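Local coordinates for protein PaiA Acetyltransferase (Thermoplasma acidophilum, PDB 3K9U) that transfers an acetyl group from acetyl-CoA to polyamines such as spermidine, protecting the cell against polyamine toxicity, at residues 65-79 and 91-103. Sequence-based numbering, arbitrary orientation.
Sequences FLGAFADSTLIGFIE and RLYLKPEYTHKKI. With NI (nickel (II) ion), chain D; ACO (acetyl coenzyme *a), chain G.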
ATOM      1  N   PHE A  65       5.029  15.256  18.720  1.00 21.87           N
ATOM      2  CA  PHE A  65       4.047  15.262  17.644  1.00 21.43           C
ATOM      3  C   PHE A  65       4.827  15.603  16.375  1.00 20.62           C
ATOM      4  O   PHE A  65       5.133  16.772  16.092  1.00 18.81           O
ATOM      5  CB  PHE A  65       2.938  16.270  17.995  1.00 21.96           C
ATOM      6  CG  PHE A  65       1.612  16.076  17.266  1.00 23.17           C
ATOM      7  CD1 PHE A  65       1.253  14.884  16.660  1.00 26.73           C
ATOM      8  CD2 PHE A  65       0.689  17.107  17.270  1.00 25.04           C
ATOM      9  CE1 PHE A  65       0.017  14.756  16.023  1.00 30.66           C
ATOM     10  CE2 PHE A  65      -0.554  16.985  16.656  1.00 27.07           C
ATOM     11  CZ  PHE A  65      -0.893  15.819  16.024  1.00 28.31           C
ATOM     12  N   LEU A  66       5.170  14.548  15.629  1.00 20.54           N
ATOM     13  CA  LEU A  66       6.091  14.650  14.495  1.00 20.18           C
ATOM     14  C   LEU A  66       5.406  14.265  13.197  1.00 20.08           C
ATOM     15  O   LEU A  66       4.524  13.422  13.192  1.00 19.60           O
ATOM     16  CB  LEU A  66       7.289  13.722  14.702  1.00 20.37           C
ATOM     17  CG  LEU A  66       7.981  13.671  16.058  1.00 20.82           C
ATOM     18  CD1 LEU A  66       9.015  12.568  16.116  1.00 23.85           C
ATOM     19  CD2 LEU A  66       8.641  15.011  16.371  1.00 23.73           C
ATOM     20  N   GLY A  67       5.846  14.886  12.104  1.00 20.34           N
ATOM     21  CA  GLY A  67       5.407  14.577  10.755  1.00 19.21           C
ATOM     22  C   GLY A  67       6.526  13.962   9.926  1.00 20.45           C
ATOM     23  O   GLY A  67       7.718  14.258  10.145  1.00 19.71           O
ATOM     24  N   ALA A  68       6.137  13.071   9.003  1.00 20.01           N
ATOM     25  CA  ALA A  68       7.029  12.556   7.985  1.00 20.10           C
ATOM     26  C   ALA A  68       6.756  13.306   6.682  1.00 20.20           C
ATOM     27  O   ALA A  68       5.628  13.307   6.175  1.00 21.37           O
ATOM     28  CB  ALA A  68       6.832  11.018   7.803  1.00 18.53           C
ATOM     29  N   PHE A  69       7.786  13.934   6.140  1.00 20.59           N
ATOM     30  CA  PHE A  69       7.658  14.677   4.903  1.00 22.28           C
ATOM     31  C   PHE A  69       8.441  13.979   3.779  1.00 23.76           C
ATOM     32  O   PHE A  69       9.657  13.778   3.878  1.00 25.29           O
ATOM     33  CB  PHE A  69       8.152  16.109   5.106  1.00 21.92           C
ATOM     34  CG  PHE A  69       7.327  16.904   6.112  1.00 22.38           C
ATOM     35  CD1 PHE A  69       7.479  16.703   7.483  1.00 20.75           C
ATOM     36  CD2 PHE A  69       6.409  17.852   5.689  1.00 22.96           C
ATOM     37  CE1 PHE A  69       6.735  17.450   8.406  1.00 21.20           C
ATOM     38  CE2 PHE A  69       5.659  18.605   6.613  1.00 20.95           C
ATOM     39  CZ  PHE A  69       5.818  18.400   7.962  1.00 18.84           C
ATOM     40  N   ALA A  70       7.725  13.589   2.733  1.00 24.78           N
ATOM     41  CA  ALA A  70       8.311  12.956   1.564  1.00 25.92           C
ATOM     42  C   ALA A  70       8.454  14.043   0.508  1.00 27.30           C
ATOM     43  O   ALA A  70       7.455  14.554  -0.016  1.00 26.41           O
ATOM     44  CB  ALA A  70       7.418  11.829   1.057  1.00 25.55           C
ATOM     45  N   ASP A  71       9.704  14.432   0.254  1.00 29.14           N
ATOM     46  CA  ASP A  71      10.021  15.528  -0.646  1.00 30.26           C
ATOM     47  C   ASP A  71       9.142  16.736  -0.318  1.00 29.82           C
ATOM     48  O   ASP A  71       8.483  17.299  -1.199  1.00 30.47           O
ATOM     49  CB  ASP A  71       9.845  15.078  -2.118  1.00 31.65           C
ATOM     50  CG  ASP A  71      10.623  13.771  -2.442  1.00 35.25           C
ATOM     51  OD1 ASP A  71      11.868  13.742  -2.260  1.00 39.70           O
ATOM     52  OD2 ASP A  71       9.991  12.767  -2.866  1.00 38.50           O
ATOM     53  N   SER A  72       9.129  17.111   0.963  1.00 28.75           N
ATOM     54  CA  SER A  72       8.444  18.320   1.453  1.00 28.13           C
ATOM     55  C   SER A  72       6.904  18.242   1.602  1.00 26.49           C
ATOM     56  O   SER A  72       6.274  19.208   2.025  1.00 25.49           O
ATOM     57  CB  SER A  72       8.807  19.532   0.584  1.00 29.14           C
ATOM     58  OG  SER A  72       7.811  19.796  -0.403  1.00 32.72           O
ATOM     59  N   THR A  73       6.302  17.105   1.257  1.00 24.93           N
ATOM     60  CA  THR A  73       4.857  16.915   1.389  1.00 23.36           C
ATOM     61  C   THR A  73       4.643  16.059   2.643  1.00 21.79           C
ATOM     62  O   THR A  73       5.257  15.007   2.769  1.00 20.14           O
ATOM     63  CB  THR A  73       4.283  16.212   0.136  1.00 23.77           C
ATOM     64  OG1 THR A  73       4.645  16.963  -1.041  1.00 24.09           O
ATOM     65  CG2 THR A  73       2.756  16.067   0.234  1.00 23.13           C
ATOM     66  N   LEU A  74       3.793  16.520   3.562  1.00 20.28           N
ATOM     67  CA  LEU A  74       3.434  15.747   4.761  1.00 20.29           C
ATOM     68  C   LEU A  74       2.686  14.469   4.359  1.00 19.54           C
ATOM     69  O   LEU A  74       1.623  14.553   3.755  1.00 19.70           O
ATOM     70  CB  LEU A  74       2.567  16.578   5.737  1.00 20.01           C
ATOM     71  CG  LEU A  74       2.253  15.860   7.066  1.00 22.65           C
ATOM     72  CD1 LEU A  74       3.499  15.780   7.967  1.00 24.28           C
ATOM     73  CD2 LEU A  74       1.140  16.539   7.826  1.00 24.75           C
ATOM     74  N   ILE A  75       3.219  13.289   4.686  1.00 18.02           N
ATOM     75  CA  ILE A  75       2.496  12.062   4.360  1.00 17.64           C
ATOM     76  C   ILE A  75       2.222  11.126   5.550  1.00 18.23           C
ATOM     77  O   ILE A  75       1.762  10.005   5.357  1.00 19.23           O
ATOM     78  CB  ILE A  75       3.162  11.283   3.225  1.00 16.80           C
ATOM     79  CG1 ILE A  75       4.655  10.985   3.500  1.00 18.44           C
ATOM     80  CG2 ILE A  75       3.007  12.065   1.869  1.00 20.38           C
ATOM     81  CD1 ILE A  75       4.979   9.941   4.651  1.00 14.16           C
ATOM     82  N   GLY A  76       2.540  11.556   6.771  1.00 17.92           N
ATOM     83  CA  GLY A  76       2.323  10.713   7.952  1.00 17.02           C
ATOM     84  C   GLY A  76       2.679  11.474   9.211  1.00 17.35           C
ATOM     85  O   GLY A  76       3.298  12.552   9.137  1.00 17.18           O
ATOM     86  N   PHE A  77       2.291  10.945  10.362  1.00 17.04           N
ATOM     87  CA  PHE A  77       2.647  11.582  11.624  1.00 17.76           C
ATOM     88  C   PHE A  77       2.604  10.616  12.781  1.00 17.44           C
ATOM     89  O   PHE A  77       2.050   9.562  12.660  1.00 17.80           O
ATOM     90  CB  PHE A  77       1.681  12.735  11.912  1.00 17.52           C
ATOM     91  CG  PHE A  77       0.233  12.300  12.021  1.00 18.52           C
ATOM     92  CD1 PHE A  77      -0.576  12.211  10.882  1.00 19.28           C
ATOM     93  CD2 PHE A  77      -0.308  11.946  13.231  1.00 19.63           C
ATOM     94  CE1 PHE A  77      -1.910  11.795  10.971  1.00 19.12           C
ATOM     95  CE2 PHE A  77      -1.639  11.531  13.324  1.00 20.43           C
ATOM     96  CZ  PHE A  77      -2.442  11.462  12.184  1.00 17.69           C
ATOM     97  N   ILE A  78       3.156  11.021  13.917  1.00 18.50           N
ATOM     98  CA  ILE A  78       3.157  10.208  15.107  1.00 18.94           C
ATOM     99  C   ILE A  78       2.928  11.112  16.305  1.00 20.13           C
ATOM    100  O   ILE A  78       3.383  12.253  16.311  1.00 20.91           O
ATOM    101  CB  ILE A  78       4.485   9.421  15.244  1.00 18.98           C
ATOM    102  CG1 ILE A  78       4.333   8.302  16.279  1.00 18.19           C
ATOM    103  CG2 ILE A  78       5.648  10.370  15.574  1.00 15.94           C
ATOM    104  CD1 ILE A  78       5.606   7.410  16.506  1.00 15.43           C
ATOM    105  N   GLU A  79       2.185  10.618  17.295  1.00 21.44           N
ATOM    106  CA  GLU A  79       1.925  11.344  18.526  1.00 23.01           C
ATOM    107  C   GLU A  79       2.230  10.439  19.715  1.00 23.54           C
ATOM    108  O   GLU A  79       1.721   9.336  19.791  1.00 23.52           O
ATOM    109  CB  GLU A  79       0.461  11.825  18.600  1.00 23.75           C
ATOM    110  CG  GLU A  79       0.161  12.726  19.870  1.00 27.05           C
ATOM    111  CD  GLU A  79      -1.281  13.260  19.958  1.00 31.54           C
ATOM    112  OE1 GLU A  79      -2.252  12.452  19.964  1.00 36.55           O
ATOM    113  OE2 GLU A  79      -1.446  14.505  20.027  1.00 37.01           O
ATOM    114  N   ARG A  91      -0.831   7.635  18.506  1.00 25.82           N
ATOM    115  CA  ARG A  91      -1.234   7.893  17.123  1.00 26.41           C
ATOM    116  C   ARG A  91      -0.069   7.668  16.147  1.00 24.43           C
ATOM    117  O   ARG A  91       1.005   8.239  16.336  1.00 23.50           O
ATOM    118  CB  ARG A  91      -1.673   9.364  17.057  1.00 27.42           C
ATOM    119  CG  ARG A  91      -2.985   9.615  16.418  1.00 32.37           C
ATOM    120  CD  ARG A  91      -3.912  10.525  17.209  1.00 32.39           C
ATOM    121  NE  ARG A  91      -3.436  11.852  17.630  1.00 34.03           N
ATOM    122  CZ  ARG A  91      -3.948  13.037  17.257  1.00 37.54           C
ATOM    123  NH1 ARG A  91      -3.478  14.153  17.808  1.00 37.76           N
ATOM    124  NH2 ARG A  91      -4.902  13.150  16.325  1.00 36.52           N
ATOM    125  N   LEU A  92      -0.295   6.878  15.099  1.00 22.82           N
ATOM    126  CA  LEU A  92       0.688   6.713  14.027  1.00 23.42           C
ATOM    127  C   LEU A  92       0.008   6.301  12.751  1.00 22.52           C
ATOM    128  O   LEU A  92      -0.473   5.172  12.635  1.00 21.40           O
ATOM    129  CB  LEU A  92       1.733   5.658  14.409  1.00 23.92           C
ATOM    130  CG  LEU A  92       2.798   5.254  13.405  1.00 24.08           C
ATOM    131  CD1 LEU A  92       3.522   6.459  12.954  1.00 26.92           C
ATOM    132  CD2 LEU A  92       3.769   4.260  14.032  1.00 27.42           C
ATOM    133  N   TYR A  93      -0.004   7.217  11.792  1.00 21.57           N
ATOM    134  CA  TYR A  93      -0.752   7.037  10.561  1.00 21.62           C
ATOM    135  C   TYR A  93       0.025   7.610   9.379  1.00 21.31           C
ATOM    136  O   TYR A  93       0.518   8.726   9.460  1.00 20.70           O
ATOM    137  CB  TYR A  93      -2.130   7.729  10.663  1.00 21.71           C
ATOM    138  CG  TYR A  93      -3.066   7.075  11.646  1.00 22.18           C
ATOM    139  CD1 TYR A  93      -3.810   5.959  11.286  1.00 23.33           C
ATOM    140  CD2 TYR A  93      -3.179   7.543  12.951  1.00 23.52           C
ATOM    141  CE1 TYR A  93      -4.645   5.335  12.181  1.00 23.27           C
ATOM    142  CE2 TYR A  93      -4.020   6.924  13.861  1.00 25.15           C
ATOM    143  CZ  TYR A  93      -4.758   5.833  13.467  1.00 24.64           C
ATOM    144  OH  TYR A  93      -5.595   5.211  14.357  1.00 28.44           O
ATOM    145  N   LEU A  94       0.112   6.835   8.295  1.00 20.69           N
ATOM    146  CA  LEU A  94       0.650   7.276   7.019  1.00 19.95           C
ATOM    147  C   LEU A  94      -0.451   7.230   5.963  1.00 21.36           C
ATOM    148  O   LEU A  94      -1.394   6.420   6.081  1.00 20.20           O
ATOM    149  CB  LEU A  94       1.730   6.325   6.539  1.00 19.97           C
ATOM    150  CG  LEU A  94       2.853   6.004   7.516  1.00 22.09           C
ATOM    151  CD1 LEU A  94       3.893   4.997   6.885  1.00 16.68           C
ATOM    152  CD2 LEU A  94       3.508   7.306   7.978  1.00 18.40           C
ATOM    153  N   LYS A  95      -0.279   8.030   4.902  1.00 20.98           N
ATOM    154  CA  LYS A  95      -1.019   7.841   3.662  1.00 22.17           C
ATOM    155  C   LYS A  95      -0.805   6.422   3.182  1.00 21.63           C
ATOM    156  O   LYS A  95       0.334   5.948   3.155  1.00 22.17           O
ATOM    157  CB  LYS A  95      -0.543   8.780   2.556  1.00 22.75           C
ATOM    158  CG  LYS A  95      -1.113  10.173   2.576  1.00 26.11           C
ATOM    159  CD  LYS A  95      -0.771  10.952   1.237  1.00 31.23           C
ATOM    160  CE  LYS A  95      -1.781  10.758   0.035  1.00 34.04           C
ATOM    161  NZ  LYS A  95      -1.309   9.869  -1.120  1.00 34.57           N
ATOM    162  N   PRO A  96      -1.888   5.745   2.757  1.00 21.30           N
ATOM    163  CA  PRO A  96      -1.784   4.317   2.394  1.00 20.80           C
ATOM    164  C   PRO A  96      -0.726   4.002   1.364  1.00 20.58           C
ATOM    165  O   PRO A  96      -0.041   2.970   1.459  1.00 21.47           O
ATOM    166  CB  PRO A  96      -3.171   3.985   1.858  1.00 20.99           C
ATOM    167  CG  PRO A  96      -4.072   4.988   2.595  1.00 22.87           C
ATOM    168  CD  PRO A  96      -3.282   6.234   2.744  1.00 20.73           C
ATOM    169  N   GLU A  97      -0.562   4.883   0.391  1.00 20.72           N
ATOM    170  CA  GLU A  97       0.369   4.608  -0.704  1.00 21.50           C
ATOM    171  C   GLU A  97       1.838   4.829  -0.292  1.00 20.06           C
ATOM    172  O   GLU A  97       2.722   4.515  -1.072  1.00 19.81           O
ATOM    173  CB  GLU A  97      -0.017   5.341  -2.028  1.00 21.06           C
ATOM    174  CG  GLU A  97      -0.547   6.750  -1.888  1.00 30.11           C
ATOM    175  CD  GLU A  97      -2.069   6.798  -1.597  1.00 37.39           C
ATOM    176  OE1 GLU A  97      -2.872   6.464  -2.522  1.00 42.72           O
ATOM    177  OE2 GLU A  97      -2.459   7.166  -0.460  1.00 32.88           O
ATOM    178  N   TYR A  98       2.061   5.352   0.921  1.00 19.06           N
ATOM    179  CA  TYR A  98       3.386   5.536   1.500  1.00 19.13           C
ATOM    180  C   TYR A  98       3.704   4.492   2.573  1.00 18.99           C
ATOM    181  O   TYR A  98       4.757   4.578   3.170  1.00 16.83           O
ATOM    182  CB  TYR A  98       3.528   6.946   2.108  1.00 19.43           C
ATOM    183  CG  TYR A  98       3.700   7.990   1.032  1.00 21.30           C
ATOM    184  CD1 TYR A  98       4.974   8.336   0.585  1.00 21.64           C
ATOM    185  CD2 TYR A  98       2.603   8.568   0.394  1.00 21.57           C
ATOM    186  CE1 TYR A  98       5.158   9.272  -0.449  1.00 22.98           C
ATOM    187  CE2 TYR A  98       2.787   9.509  -0.657  1.00 22.46           C
ATOM    188  CZ  TYR A  98       4.071   9.847  -1.048  1.00 22.05           C
ATOM    189  OH  TYR A  98       4.313  10.747  -2.039  1.00 29.59           O
ATOM    190  N   THR A  99       2.813   3.508   2.786  1.00 18.92           N
ATOM    191  CA  THR A  99       3.074   2.423   3.747  1.00 18.47           C
ATOM    192  C   THR A  99       4.026   1.397   3.148  1.00 18.43           C
ATOM    193  O   THR A  99       4.233   1.391   1.961  1.00 15.62           O
ATOM    194  CB  THR A  99       1.798   1.671   4.165  1.00 19.22           C
ATOM    195  OG1 THR A  99       1.179   1.080   3.000  1.00 16.25           O
ATOM    196  CG2 THR A  99       0.802   2.634   4.901  1.00 14.23           C
ATOM    197  N   HIS A 100       4.618   0.573   4.021  1.00 19.26           N
ATOM    198  CA  HIS A 100       5.488  -0.549   3.647  1.00 19.21           C
ATOM    199  C   HIS A 100       6.823  -0.087   3.033  1.00 19.22           C
ATOM    200  O   HIS A 100       7.424  -0.814   2.239  1.00 17.43           O
ATOM    201  CB  HIS A 100       4.750  -1.550   2.713  1.00 19.55           C
ATOM    202  CG  HIS A 100       5.177  -2.997   2.867  1.00 17.55           C
ATOM    203  ND1 HIS A 100       6.487  -3.406   2.755  1.00 15.74           N
ATOM    204  CD2 HIS A 100       4.445  -4.134   3.044  1.00 14.47           C
ATOM    205  CE1 HIS A 100       6.554  -4.729   2.898  1.00 18.65           C
ATOM    206  NE2 HIS A 100       5.327  -5.200   3.051  1.00 15.67           N
ATOM    207  N   LYS A 101       7.294   1.105   3.413  1.00 19.78           N
ATOM    208  CA  LYS A 101       8.651   1.529   3.036  1.00 20.76           C
ATOM    209  C   LYS A 101       9.464   2.024   4.210  1.00 20.30           C
ATOM    210  O   LYS A 101      10.382   2.792   4.013  1.00 21.67           O
ATOM    211  CB  LYS A 101       8.625   2.627   1.970  1.00 20.77           C
ATOM    212  CG  LYS A 101       7.761   2.339   0.743  1.00 22.14           C
ATOM    213  CD  LYS A 101       7.263   3.685   0.153  1.00 26.28           C
ATOM    214  CE  LYS A 101       6.553   3.518  -1.179  1.00 29.76           C
ATOM    215  NZ  LYS A 101       5.128   3.208  -0.996  1.00 31.60           N
ATOM    216  N   LYS A 102       9.117   1.617   5.425  1.00 20.63           N
ATOM    217  CA  LYS A 102       9.906   1.944   6.626  1.00 21.13           C
ATOM    218  C   LYS A 102       9.804   3.397   7.068  1.00 21.63           C
ATOM    219  O   LYS A 102      10.595   3.839   7.924  1.00 21.54           O
ATOM    220  CB  LYS A 102      11.381   1.631   6.447  1.00 21.68           C
ATOM    221  CG  LYS A 102      11.724   0.324   5.766  1.00 26.18           C
ATOM    222  CD  LYS A 102      12.099  -0.778   6.734  1.00 30.60           C
ATOM    223  CE  LYS A 102      12.283  -2.104   5.934  1.00 32.90           C
ATOM    224  NZ  LYS A 102      12.890  -3.161   6.778  1.00 36.89           N
ATOM    225  N   ILE A 103       8.865   4.158   6.498  1.00 21.30           N
ATOM    226  CA  ILE A 103       8.616   5.536   6.971  1.00 20.16           C
ATOM    227  C   ILE A 103       8.011   5.479   8.370  1.00 19.84           C
ATOM    228  O   ILE A 103       8.296   6.302   9.226  1.00 21.31           O
ATOM    229  CB  ILE A 103       7.698   6.313   6.013  1.00 20.46           C
ATOM    230  CG1 ILE A 103       8.346   6.387   4.605  1.00 21.63           C
ATOM    231  CG2 ILE A 103       7.416   7.708   6.576  1.00 17.54           C
ATOM    232  CD1 ILE A 103       7.412   6.796   3.452  1.00 18.30           C
TER
HETATM  233 NI    NI D 161       4.647  -7.066   3.581  1.00 21.24          NI
HETATM  234  N1A ACO G 164      -0.182  -3.917   3.901  1.00 21.12           N
HETATM  235  C2A ACO G 164      -0.026  -4.883   4.838  1.00 22.95           C
HETATM  236  N3A ACO G 164       0.876  -4.786   5.832  1.00 24.34           N
HETATM  237  C4A ACO G 164       1.652  -3.696   5.974  1.00 20.55           C
HETATM  238  C5A ACO G 164       1.503  -2.633   4.983  1.00 21.31           C
HETATM  239  C6A ACO G 164       0.506  -2.793   3.911  1.00 19.48           C
HETATM  240  N6A ACO G 164       0.321  -1.851   2.954  1.00 21.44           N
HETATM  241  N7A ACO G 164       2.361  -1.686   5.314  1.00 20.76           N
HETATM  242  C8A ACO G 164       3.016  -2.104   6.409  1.00 20.79           C
HETATM  243  N9A ACO G 164       2.584  -3.300   6.833  1.00 21.06           N
HETATM  244  C1B ACO G 164       3.151  -4.026   8.015  1.00 21.34           C
HETATM  245  C2B ACO G 164       3.660  -5.437   7.713  1.00 20.85           C
HETATM  246  O2B ACO G 164       3.632  -6.278   8.896  1.00 25.06           O
HETATM  247  C3B ACO G 164       5.084  -5.231   7.288  1.00 23.55           C
HETATM  248  O3B ACO G 164       5.878  -6.415   7.495  1.00 24.00           O
HETATM  249  P3B ACO G 164       6.059  -7.413   6.214  1.00 22.96           P
HETATM  250  O7A ACO G 164       7.078  -6.711   5.412  1.00 20.13           O
HETATM  251  O8A ACO G 164       4.675  -7.469   5.579  1.00 21.93           O
HETATM  252  O9A ACO G 164       6.491  -8.684   6.927  1.00 24.33           O
HETATM  253  C4B ACO G 164       5.518  -4.005   8.070  1.00 22.74           C
HETATM  254  O4B ACO G 164       4.316  -3.347   8.493  1.00 22.63           O
HETATM  255  C5B ACO G 164       6.362  -3.038   7.267  1.00 22.39           C
HETATM  256  O5B ACO G 164       7.102  -2.150   8.117  1.00 22.16           O
HETATM  257  P1A ACO G 164       7.246  -0.585   7.763  1.00 20.66           P
HETATM  258  O1A ACO G 164       7.551  -0.406   6.282  1.00 21.49           O
HETATM  259  O2A ACO G 164       8.156   0.074   8.765  1.00 21.12           O
HETATM  260  O3A ACO G 164       5.714  -0.127   8.051  1.00 20.63           O
HETATM  261  P2A ACO G 164       5.116   1.313   7.592  1.00 19.50           P
HETATM  262  O4A ACO G 164       4.006   1.010   6.613  1.00 17.13           O
HETATM  263  O5A ACO G 164       6.239   2.280   7.238  1.00 18.44           O
HETATM  264  O6A ACO G 164       4.462   1.844   8.939  1.00 18.27           O
HETATM  265  CBP ACO G 164       2.253   1.735   9.836  1.00 19.04           C
HETATM  266  CCP ACO G 164       3.592   1.030   9.719  1.00 18.22           C
HETATM  267  CDP ACO G 164       1.332   0.927  10.729  1.00 16.68           C
HETATM  268  CEP ACO G 164       2.520   3.083  10.502  1.00 18.57           C
HETATM  269  CAP ACO G 164       1.627   1.958   8.440  1.00 19.13           C
HETATM  270  OAP ACO G 164       1.501   0.731   7.710  1.00 24.45           O
HETATM  271  C9P ACO G 164       0.282   2.628   8.484  1.00 19.27           C
HETATM  272  O9P ACO G 164       0.218   3.838   8.597  1.00 19.14           O
HETATM  273  N8P ACO G 164      -0.767   1.843   8.423  1.00 21.63           N
HETATM  274  C7P ACO G 164      -2.134   2.301   8.530  1.00 24.60           C
HETATM  275  C6P ACO G 164      -2.477   2.999   9.837  1.00 25.14           C
HETATM  276  C5P ACO G 164      -2.247   2.171  11.084  1.00 28.25           C
HETATM  277  O5P ACO G 164      -2.568   0.994  11.159  1.00 30.80           O
HETATM  278  N4P ACO G 164      -1.719   2.821  12.124  1.00 30.37           N
HETATM  279  C3P ACO G 164      -1.558   2.191  13.432  1.00 30.14           C
HETATM  280  C2P ACO G 164      -2.786   2.461  14.290  1.00 31.95           C
HETATM  281  S1P ACO G 164      -2.554   1.975  15.973  1.00 33.48           S
HETATM  282  C   ACO G 164      -2.059   3.396  16.747  0.70 34.14           C
HETATM  283  O   ACO G 164      -2.068   4.442  16.109  0.70 33.49           O
HETATM  284  CH3 ACO G 164      -1.647   3.388  18.207  0.70 33.84           C
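F77 and Y93 exchange two backbone bonds, F77 N to Y93 O (3.0 Å) and Y93 N to F77 O, pairing strand 73-79 antiparallel with strand 91-94. E79 N donates to R91 O, and K95 N to I75 O (2.9 Å). A classic beta bulge at I75 and G76 sets both residues opposite A68. A CB on G76 would clash with L94 CD2.

In the salt bridge to E79 the R91 guanidinium grips side-on, NE to OE1 (2.7 Å) and NH1 to OE2 (3.0 Å), both from above the carboxylate plane. With an alanine here, the E79 carboxylate would probably lose both bonds. E53 also pairs with R91 NH1.

I75 CG2 lies over one face of the Y98 ring, 3.8 Å from its centroid. CG1 sits between the backbone N and carbonyl carbon (chi1 54°), leaving CG2 beside the N; CD1 meets I103 CG2. F77 CZ touches Y93 CB.

Strand 91-94 carries acetyl-CoA: L92 O accepts from N4P (2.7 Å), and L94 N donates to O9P. H100 N and K102 N donate to its pyrophosphate oxygens O4A and O1A. Helix 103-118 packs through L107 on A68, I78, L92 and L94; helix 13-27 touches F77 and Y93 on the other face.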